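Local coordinates for acetyl-CoA acetyltransferase (PDB 4EGV), which is a monomeric protein with the thiolase fold that may act as an acyltransferase, as its family suggests, at residues 181-185 against 186-190; 189-192 against 193-197; 434-437 against 438-442; 464-467 against 468-472. All coordinates share one frame; numbering follows the deposited sequence.

Contact 1 (181-185 against 186-190); sequences EYTIR and HGLIG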
loop_
_atom_site.group_PDB
_atom_site.type_symbol
_atom_site.label_atom_id
_atom_site.label_comp_id
_atom_site.label_asym_id
_atom_site.label_seq_id
_atom_site.Cartn_x
_atom_site.Cartn_y
_atom_site.Cartn_z
ATOM N N GLU A 181 7.846 8.066 18.724
ATOM C CA GLU A 181 8.890 7.889 19.699
ATOM C C GLU A 181 9.895 8.981 19.529
ATOM O O GLU A 181 9.611 10.150 19.641
ATOM C CB GLU A 181 9.591 6.574 19.422
ATOM C CG GLU A 181 9.451 6.080 18.005
ATOM C CD GLU A 181 8.066 5.530 17.734
ATOM O OE1 GLU A 181 7.886 4.719 16.821
ATOM O OE2 GLU A 181 7.140 5.897 18.457
ATOM N N TYR A 182 11.090 8.534 19.219
ATOM C CA TYR A 182 12.222 9.343 18.890
ATOM C C TYR A 182 12.117 9.814 17.475
ATOM O O TYR A 182 12.970 10.484 16.998
ATOM C CB TYR A 182 13.459 8.476 19.016
ATOM C CG TYR A 182 14.758 9.087 18.576
ATOM C CD1 TYR A 182 15.391 10.048 19.332
ATOM C CD2 TYR A 182 15.385 8.668 17.431
ATOM C CE1 TYR A 182 16.579 10.586 18.930
ATOM C CE2 TYR A 182 16.579 9.207 17.040
ATOM C CZ TYR A 182 17.167 10.155 17.787
ATOM O OH TYR A 182 18.354 10.679 17.390
ATOM N N THR A 183 11.064 9.461 16.782
ATOM C CA THR A 183 10.923 9.910 15.431
ATOM C C THR A 183 9.777 10.888 15.456
ATOM O O THR A 183 9.729 11.851 14.754
ATOM C CB THR A 183 10.767 8.695 14.508
ATOM O OG1 THR A 183 9.513 8.705 13.849
ATOM C CG2 THR A 183 10.818 7.477 15.306
ATOM N N ILE A 184 8.882 10.675 16.373
ATOM C CA ILE A 184 7.784 11.573 16.509
ATOM C C ILE A 184 8.294 12.929 16.893
ATOM O O ILE A 184 7.983 13.892 16.251
ATOM C CB ILE A 184 6.793 11.065 17.549
ATOM C CG1 ILE A 184 5.833 10.068 16.922
ATOM C CG2 ILE A 184 6.040 12.199 18.165
ATOM C CD1 ILE A 184 5.666 8.814 17.709
ATOM N N ARG A 185 9.078 13.017 17.945
ATOM C CA ARG A 185 9.553 14.311 18.370
ATOM C C ARG A 185 10.511 14.930 17.402
ATOM O O ARG A 185 11.020 15.980 17.636
ATOM C CB ARG A 185 10.211 14.237 19.738
ATOM C CG ARG A 185 11.208 13.122 19.947
ATOM C CD ARG A 185 12.315 13.604 20.839
ATOM N NE ARG A 185 13.177 12.557 21.340
ATOM C CZ ARG A 185 14.470 12.700 21.589
ATOM N NH1 ARG A 185 15.090 13.832 21.390
ATOM N NH2 ARG A 185 15.153 11.684 22.027
ATOM N N HIS A 186 10.737 14.292 16.283
ATOM C CA HIS A 186 11.622 14.872 15.298
ATOM C C HIS A 186 10.894 15.334 14.058
ATOM O O HIS A 186 11.435 16.041 13.254
ATOM C CB HIS A 186 12.735 13.905 14.931
ATOM C CG HIS A 186 13.943 14.044 15.783
ATOM N ND1 HIS A 186 14.105 13.348 16.950
ATOM C CD2 HIS A 186 15.038 14.808 15.649
ATOM C CE1 HIS A 186 15.250 13.673 17.497
ATOM N NE2 HIS A 186 15.834 14.557 16.725
ATOM N N GLY A 187 9.649 14.951 13.908
ATOM C CA GLY A 187 8.887 15.484 12.816
ATOM C C GLY A 187 8.292 14.414 11.973
ATOM O O GLY A 187 7.485 14.669 11.124
ATOM N N LEU A 188 8.693 13.196 12.223
ATOM C CA LEU A 188 8.117 12.104 11.504
ATOM C C LEU A 188 6.759 11.739 12.034
ATOM O O LEU A 188 6.569 10.706 12.642
ATOM C CB LEU A 188 9.022 10.909 11.581
ATOM C CG LEU A 188 10.503 11.196 11.635
ATOM C CD1 LEU A 188 11.145 10.328 10.665
ATOM C CD2 LEU A 188 10.720 12.606 11.310
ATOM N N ILE A 189 5.785 12.585 11.780
ATOM C CA ILE A 189 4.449 12.218 12.186
ATOM C C ILE A 189 3.548 11.812 11.006
ATOM O O ILE A 189 2.940 10.773 11.032
ATOM C CB ILE A 189 3.814 13.250 13.136
ATOM C CG1 ILE A 189 2.312 13.015 13.215
ATOM C CG2 ILE A 189 4.119 14.639 12.699
ATOM C CD1 ILE A 189 1.892 12.146 14.370
ATOM N N GLY A 190 3.497 12.579 9.923
ATOM C CA GLY A 190 2.722 12.238 8.745
ATOM C C GLY A 190 3.399 11.346 7.710
ATOM O O GLY A 190 4.600 11.279 7.657
#
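His186 turns the edge of its imidazole toward the face of the Tyr182 phenol ring. This is an edge-to-face pair, with ring centroids 4.9 Å apart and planes at 61°. The leading atom is CE1 of His186, 3.7 Å from CE1 of Tyr182. The same imidazole is held to the backbone of its partner: ND1 of His186 donates to O of Tyr182 at 3.1 Å. That bond is bent (136°), with the donor above the carbonyl plane and the oxygen tilted from the imidazole plane. NE2 of His186 bonds to N of Asn515, so both ring nitrogens have partners and the rotation of the ring is fixed. Tyr182 OH bonds to Glu449 O and Leu484 N.

Arg185 runs alongside His186, pointing the same way, and one guanidinium face is over CE1 of His186. CG of Arg185 stands between the backbone N and the carbonyl carbon (chi1 47°), which starts the chain along the imidazole.

Thr183 and Leu188, which flank His186 in sequence, cross at about a right angle, CB of Thr183 lying 3.8 Å from CG of Leu188. O of Thr183 accepts from N of Leu188 at 3.0 Å, and O of Ile184 accepts from N of Gly187 at 3.1 Å. Gly187 has a positive phi. Leu188 then centres an inverse gamma turn. The two backbone bonds follow the pattern of a Schellman motif, here ending a short 3-10 turn in the loop that leads to helix 191-206 and packs on strand 482-487.

Contact 2 (189-192 against 193-197); sequences IGAP and VQYGL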
loop_
_atom_site.group_PDB
_atom_site.type_symbol
_atom_site.label_atom_id
_atom_site.label_comp_id
_atom_site.label_asym_id
_atom_site.label_seq_id
_atom_site.Cartn_x
_atom_site.Cartn_y
_atom_site.Cartn_z
ATOM N N ILE A 189 5.785 12.585 11.780
ATOM C CA ILE A 189 4.449 12.218 12.186
ATOM C C ILE A 189 3.548 11.812 11.006
ATOM O O ILE A 189 2.940 10.773 11.032
ATOM C CB ILE A 189 3.814 13.250 13.136
ATOM C CG1 ILE A 189 2.312 13.015 13.215
ATOM C CG2 ILE A 189 4.119 14.639 12.699
ATOM C CD1 ILE A 189 1.892 12.146 14.370
ATOM N N GLY A 190 3.497 12.579 9.923
ATOM C CA GLY A 190 2.722 12.238 8.745
ATOM C C GLY A 190 3.399 11.346 7.710
ATOM O O GLY A 190 4.600 11.279 7.657
ATOM N N ALA A 191 2.624 10.664 6.879
ATOM C CA ALA A 191 3.159 9.747 5.886
ATOM C C ALA A 191 4.160 10.318 4.887
ATOM O O ALA A 191 5.097 9.686 4.581
ATOM C CB ALA A 191 2.086 9.093 5.179
ATOM N N PRO A 192 3.945 11.516 4.385
ATOM C CA PRO A 192 4.747 12.078 3.315
ATOM C C PRO A 192 6.167 12.458 3.645
ATOM O O PRO A 192 7.024 12.241 2.846
ATOM C CB PRO A 192 3.978 13.337 2.981
ATOM C CG PRO A 192 2.683 13.004 3.277
ATOM C CD PRO A 192 2.719 12.280 4.521
ATOM N N VAL A 193 6.364 13.083 4.783
ATOM C CA VAL A 193 7.669 13.415 5.258
ATOM C C VAL A 193 8.574 12.142 5.437
ATOM O O VAL A 193 9.782 12.160 5.181
ATOM C CB VAL A 193 7.532 14.303 6.515
ATOM C CG1 VAL A 193 7.392 13.479 7.770
ATOM C CG2 VAL A 193 8.727 15.180 6.652
ATOM N N GLN A 194 7.966 11.040 5.843
ATOM C CA GLN A 194 8.697 9.801 6.087
ATOM C C GLN A 194 9.025 9.054 4.827
ATOM O O GLN A 194 10.071 8.439 4.748
ATOM C CB GLN A 194 7.904 8.899 7.010
ATOM C CG GLN A 194 8.561 8.737 8.345
ATOM C CD GLN A 194 7.593 8.390 9.444
ATOM O OE1 GLN A 194 6.561 9.054 9.624
ATOM N NE2 GLN A 194 7.920 7.336 10.199
ATOM N N TYR A 195 8.118 9.111 3.853
ATOM C CA TYR A 195 8.355 8.591 2.536
ATOM C C TYR A 195 9.386 9.375 1.764
ATOM O O TYR A 195 10.031 8.821 0.885
ATOM C CB TYR A 195 7.058 8.500 1.738
ATOM C CG TYR A 195 6.364 7.166 1.920
ATOM C CD1 TYR A 195 6.842 6.003 1.298
ATOM C CD2 TYR A 195 5.255 7.056 2.755
ATOM C CE1 TYR A 195 6.204 4.786 1.489
ATOM C CE2 TYR A 195 4.607 5.842 2.949
ATOM C CZ TYR A 195 5.079 4.723 2.316
ATOM O OH TYR A 195 4.450 3.546 2.534
ATOM N N GLY A 196 9.524 10.656 2.096
ATOM C CA GLY A 196 10.531 11.503 1.525
ATOM C C GLY A 196 11.906 10.993 1.836
ATOM O O GLY A 196 12.782 11.001 0.963
ATOM N N LEU A 197 12.101 10.562 3.078
ATOM C CA LEU A 197 13.387 10.035 3.527
ATOM C C LEU A 197 13.787 8.740 2.788
ATOM O O LEU A 197 14.947 8.511 2.460
ATOM C CB LEU A 197 13.363 9.792 5.035
ATOM C CG LEU A 197 13.426 11.030 5.928
ATOM C CD1 LEU A 197 12.812 10.847 7.281
ATOM C CD2 LEU A 197 14.803 11.594 6.005
#
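Backbone bonds from Tyr195 to Ala191 and from Gly196 to Pro192 join residues four apart and set up the first turn of helix 191-206. N of Tyr195 meets O of Ala191 at 3.2 Å, at 159° and in the carbonyl plane. N of Gly196 reaches O of Pro192 at 3.1 Å and is less straight, at 139°. Pro192 has no N-H, but in this first turn its nitrogen would have no helical acceptor to serve.

The side chains follow this spacing. The Tyr195 ring starts out past the Ala191 carbonyl, so that O of Ala191 sits at the ring edge, near its plane. The Ala191 methyl CB is only loosely apposed to the ring, 4.5 Å from CD2 of Tyr195. Val193 uses one branch: CG1 lies between its backbone N and carbonyl carbon (chi1 86°), which brings it to 3.6 Å from O of Gly190. Gln194 is extended beyond CG and runs back along the start of the helix. Its OE1, as modelled, is 3.6 Å from O of Gly190. The Gln194 side chain also packs on Leu188 and Ile411.

Tyr195 is buried. Its OH bonds to N of Ala412, with a weak second bond from Asn408, and its ring stacks with Phe346, which Pro192 also touches. Val193 and Leu197 lean instead on Thr461. The start of the helix therefore lies between strand 453-463 of the five-stranded antiparallel sheet and loops around Phe346 and Ala412, the latter between strands 402-409 and 414-421.

Contact 3 (434-437 against 438-442); sequences QLQA and EHDAQ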
loop_
_atom_site.group_PDB
_atom_site.type_symbol
_atom_site.label_atom_id
_atom_site.label_comp_id
_atom_site.label_asym_id
_atom_site.label_seq_id
_atom_site.Cartn_x
_atom_site.Cartn_y
_atom_site.Cartn_z
ATOM N N GLN A 434 7.886 -18.392 8.766
ATOM C CA GLN A 434 9.294 -18.771 8.711
ATOM C C GLN A 434 10.157 -17.753 7.920
ATOM O O GLN A 434 11.287 -17.490 8.290
ATOM C CB GLN A 434 9.432 -20.231 8.183
ATOM C CG GLN A 434 10.870 -20.797 7.975
ATOM C CD GLN A 434 11.735 -20.905 9.267
ATOM O OE1 GLN A 434 11.231 -21.197 10.348
ATOM N NE2 GLN A 434 13.044 -20.670 9.131
ATOM N N LEU A 435 9.624 -17.178 6.844
ATOM C CA LEU A 435 10.281 -16.059 6.139
ATOM C C LEU A 435 10.396 -14.755 6.952
ATOM O O LEU A 435 11.353 -14.016 6.778
ATOM C CB LEU A 435 9.585 -15.766 4.814
ATOM C CG LEU A 435 9.878 -16.773 3.714
ATOM C CD1 LEU A 435 8.984 -16.691 2.499
ATOM C CD2 LEU A 435 11.330 -17.009 3.372
ATOM N N GLN A 436 9.403 -14.472 7.796
ATOM C CA GLN A 436 9.430 -13.367 8.732
ATOM C C GLN A 436 10.505 -13.567 9.822
ATOM O O GLN A 436 11.227 -12.643 10.155
ATOM C CB GLN A 436 8.038 -13.195 9.365
ATOM C CG GLN A 436 7.823 -11.897 10.133
ATOM C CD GLN A 436 7.984 -10.666 9.244
ATOM O OE1 GLN A 436 8.973 -9.942 9.343
ATOM N NE2 GLN A 436 7.021 -10.449 8.337
ATOM N N ALA A 437 10.600 -14.772 10.381
ATOM C CA ALA A 437 11.567 -15.041 11.440
ATOM C C ALA A 437 13.007 -14.980 10.920
ATOM O O ALA A 437 13.931 -14.609 11.663
ATOM C CB ALA A 437 11.275 -16.361 12.137
ATOM N N GLU A 438 13.194 -15.317 9.646
ATOM C CA GLU A 438 14.499 -15.155 8.993
ATOM C C GLU A 438 14.887 -13.701 8.850
ATOM O O GLU A 438 16.009 -13.338 9.144
ATOM C CB GLU A 438 14.540 -15.826 7.629
ATOM C CG GLU A 438 15.337 -17.122 7.603
ATOM C CD GLU A 438 14.862 -18.089 6.518
ATOM O OE1 GLU A 438 14.802 -17.695 5.327
ATOM O OE2 GLU A 438 14.539 -19.248 6.864
ATOM N N HIS A 439 13.954 -12.872 8.404
ATOM C CA HIS A 439 14.188 -11.443 8.257
ATOM C C HIS A 439 14.328 -10.747 9.611
ATOM O O HIS A 439 15.033 -9.762 9.713
ATOM C CB HIS A 439 13.078 -10.796 7.418
ATOM C CG HIS A 439 13.392 -9.400 6.980
ATOM N ND1 HIS A 439 12.819 -8.294 7.566
ATOM C CD2 HIS A 439 14.237 -8.928 6.031
ATOM C CE1 HIS A 439 13.299 -7.201 7.006
ATOM N NE2 HIS A 439 14.154 -7.557 6.066
ATOM N N ASP A 440 13.657 -11.263 10.640
ATOM C CA ASP A 440 13.747 -10.718 11.995
ATOM C C ASP A 440 15.101 -11.015 12.609
ATOM O O ASP A 440 15.526 -10.318 13.529
ATOM C CB ASP A 440 12.646 -11.281 12.912
ATOM C CG ASP A 440 11.284 -10.619 12.694
ATOM O OD1 ASP A 440 11.246 -9.549 12.063
ATOM O OD2 ASP A 440 10.255 -11.168 13.151
ATOM N N ALA A 441 15.757 -12.062 12.099
ATOM C CA ALA A 441 17.104 -12.484 12.533
ATOM C C ALA A 441 18.253 -11.666 11.922
ATOM O O ALA A 441 19.377 -11.709 12.429
ATOM C CB ALA A 441 17.316 -13.982 12.259
ATOM N N GLN A 442 17.982 -10.938 10.839
ATOM C CA GLN A 442 18.959 -10.004 10.258
ATOM C C GLN A 442 19.461 -9.006 11.303
ATOM O O GLN A 442 18.692 -8.573 12.174
ATOM C CB GLN A 442 18.362 -9.217 9.086
ATOM C CG GLN A 442 17.860 -10.047 7.920
ATOM C CD GLN A 442 18.971 -10.605 7.084
ATOM O OE1 GLN A 442 19.377 -11.756 7.253
ATOM N NE2 GLN A 442 19.488 -9.787 6.182
#
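The last turns of the surface helix 432-440 contain this contact, in which Gln434 and Glu438 are linked four residues apart by both backbone and side chain. N of Glu438 donates to O of Gln434 at 3.2 Å. In addition, NE2 of Gln434 donates to OE2 of Glu438 at 3.1 Å, with a fairly straight angle of 155°. The carboxylate oxygen is met on its anti side, 25° out of the carboxylate plane, while it lies in the amide plane of Gln434. The two flat groups are turned well away from parallel. CG of Gln434 is anti to the backbone N (chi1 177°), and a bend at chi2 brings the amide round to the extended Glu438. The other carboxylate oxygen, OE1 of Glu438, is 4.0 Å from CD2 of Leu435.

Along the chain the helix follows strand 414-421 of the nine-stranded sheet and precedes strand 453-463 of the five-stranded one. Leu435 and Gln436 touch Met302 on strand 294-303, and His439 touches Glu304 and Pro305 just beyond that strand.

The helical ladder continues with N of His439 to O of Leu435 at 3.3 Å, then N of Asp440 to O of Gln436 at 2.8 Å. Asp440 also turns its CB toward the preceding turn, 3.4 Å from O of Gln436. The next bond, from N of Ala441 to O of Ala437 (3.2 Å), is weak.

Contact 4 (464-467 against 468-472); sequences YDWT and PHTGI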
loop_
_atom_site.group_PDB
_atom_site.type_symbol
_atom_site.label_atom_id
_atom_site.label_comp_id
_atom_site.label_asym_id
_atom_site.label_seq_id
_atom_site.Cartn_x
_atom_site.Cartn_y
_atom_site.Cartn_z
ATOM N N TYR A 464 8.483 22.154 2.938
ATOM C CA TYR A 464 8.292 23.423 2.243
ATOM C C TYR A 464 6.963 24.065 2.634
ATOM O O TYR A 464 6.671 25.206 2.287
ATOM C CB TYR A 464 8.364 23.248 0.732
ATOM C CG TYR A 464 9.649 22.685 0.236
ATOM C CD1 TYR A 464 10.769 23.476 0.092
ATOM C CD2 TYR A 464 9.740 21.345 -0.132
ATOM C CE1 TYR A 464 11.967 22.942 -0.393
ATOM C CE2 TYR A 464 10.924 20.810 -0.627
ATOM C CZ TYR A 464 12.031 21.613 -0.749
ATOM O OH TYR A 464 13.181 21.073 -1.237
ATOM N N ASP A 465 6.168 23.332 3.382
ATOM C CA ASP A 465 4.899 23.844 3.834
ATOM C C ASP A 465 5.048 24.588 5.154
ATOM O O ASP A 465 4.116 25.226 5.596
ATOM C CB ASP A 465 3.827 22.728 3.884
ATOM C CG ASP A 465 4.359 21.385 4.470
ATOM O OD1 ASP A 465 5.564 21.083 4.327
ATOM O OD2 ASP A 465 3.580 20.613 5.077
ATOM N N TRP A 466 6.239 24.530 5.747
ATOM C CA TRP A 466 6.579 25.330 6.921
ATOM C C TRP A 466 7.411 26.533 6.530
ATOM O O TRP A 466 8.145 26.484 5.558
ATOM C CB TRP A 466 7.332 24.471 7.937
ATOM C CG TRP A 466 6.511 23.393 8.586
ATOM C CD1 TRP A 466 5.261 23.011 8.239
ATOM C CD2 TRP A 466 6.905 22.528 9.657
ATOM N NE1 TRP A 466 4.829 21.984 9.030
ATOM C CE2 TRP A 466 5.823 21.660 9.912
ATOM C CE3 TRP A 466 8.065 22.408 10.443
ATOM C CZ2 TRP A 466 5.859 20.673 10.934
ATOM C CZ3 TRP A 466 8.102 21.421 11.474
ATOM C CH2 TRP A 466 7.002 20.579 11.706
ATOM N N THR A 467 7.269 27.624 7.270
ATOM C CA THR A 467 8.229 28.724 7.229
ATOM C C THR A 467 8.796 28.958 8.629
ATOM O O THR A 467 8.048 29.148 9.558
ATOM C CB THR A 467 7.610 29.996 6.673
ATOM O OG1 THR A 467 6.974 29.676 5.441
ATOM C CG2 THR A 467 8.667 31.116 6.470
ATOM N N PRO A 468 10.134 28.945 8.778
ATOM C CA PRO A 468 11.082 28.728 7.676
ATOM C C PRO A 468 11.077 27.253 7.216
ATOM O O PRO A 468 10.656 26.382 7.962
ATOM C CB PRO A 468 12.432 29.188 8.262
ATOM C CG PRO A 468 12.205 29.354 9.724
ATOM C CD PRO A 468 10.797 29.095 10.078
ATOM N N HIS A 469 11.504 26.999 5.988
ATOM C CA HIS A 469 11.649 25.632 5.502
ATOM C C HIS A 469 12.481 24.815 6.502
ATOM O O HIS A 469 13.444 25.300 7.074
ATOM C CB HIS A 469 12.249 25.601 4.085
ATOM C CG HIS A 469 11.400 26.274 3.049
ATOM N ND1 HIS A 469 11.885 26.643 1.813
ATOM C CD2 HIS A 469 10.103 26.669 3.069
ATOM C CE1 HIS A 469 10.928 27.237 1.117
ATOM N NE2 HIS A 469 9.835 27.266 1.859
ATOM N N THR A 470 12.086 23.575 6.722
ATOM C CA THR A 470 12.648 22.771 7.797
ATOM C C THR A 470 13.154 21.445 7.265
ATOM O O THR A 470 12.406 20.721 6.620
ATOM C CB THR A 470 11.580 22.501 8.901
ATOM O OG1 THR A 470 11.092 23.736 9.403
ATOM C CG2 THR A 470 12.134 21.694 10.078
ATOM N N GLY A 471 14.415 21.139 7.572
ATOM C CA GLY A 471 15.072 19.904 7.162
ATOM C C GLY A 471 15.061 18.812 8.212
ATOM O O GLY A 471 15.214 19.054 9.390
ATOM N N ILE A 472 14.847 17.590 7.771
ATOM C CA ILE A 472 14.961 16.436 8.639
ATOM C C ILE A 472 16.054 15.578 8.056
ATOM O O ILE A 472 16.090 15.317 6.847
ATOM C CB ILE A 472 13.682 15.605 8.661
ATOM C CG1 ILE A 472 12.419 16.496 8.762
ATOM C CG2 ILE A 472 13.792 14.508 9.695
ATOM C CD1 ILE A 472 11.918 16.827 10.126
#
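His469 and Tyr464 meet edge to face where the chain turns back between two strands. Along His469, CB leads away from residues 464-467, but CG is anti to the carbonyl carbon (chi1 -62°), and the imidazole returns over them. ND1 of His469 is 3.8 Å from CD1 of Tyr464, and CE1 of His469 is 3.9 Å from the same carbon, which stands over the imidazole face toward its rim. The ring planes are at 77°. CD2 of His469 points the other way, and O of Trp466 lies 3.2 Å from it, at the ring edge and in plane. NE2 of His469, at the tip, comes within 3.8 Å of O of Tyr464. CA of Tyr464 makes an off-centre CH-pi contact, 4.2 Å from the centroid of the His469 ring. Tyr464 OH bonds to Asp257, and His469 also packs on Val493 of helix 490-498.

Trp466 presents its edge to Thr470, with CE3 of Trp466 3.5 Å from OG1 of Thr470. That hydroxyl donates to O of Pro468 at 3.0 Å, which probably helps to hold it beside the indole edge. The peptide bond before Pro468 is cis, which probably helps to reverse the chain. Thr470 already pairs by backbone with Arg463. The arrangement is that of a beta-hairpin loop, here joining antiparallel strands 453-463 and 470-476 in the five-stranded sheet.

All four contacts are local and follow one another along the chain; none crosses another. Contact 1 closes a turn in the loop before helix 191-206. Contact 2 takes over directly, sharing Ile189 and Gly190, and starts that helix. Contact 3 comes much later, in helix 432-440, and touches none of the others; its nearest atoms are about 15 Å from contacts 1 and 2. Contact 4 closes the hairpin between strands 453-463 and 470-476. Three of the four meet in space. Leu188 of contact 1 packs on Leu197 of contact 2 and on Ile472 of contact 4, which joins the loop and helix to the five-stranded sheet.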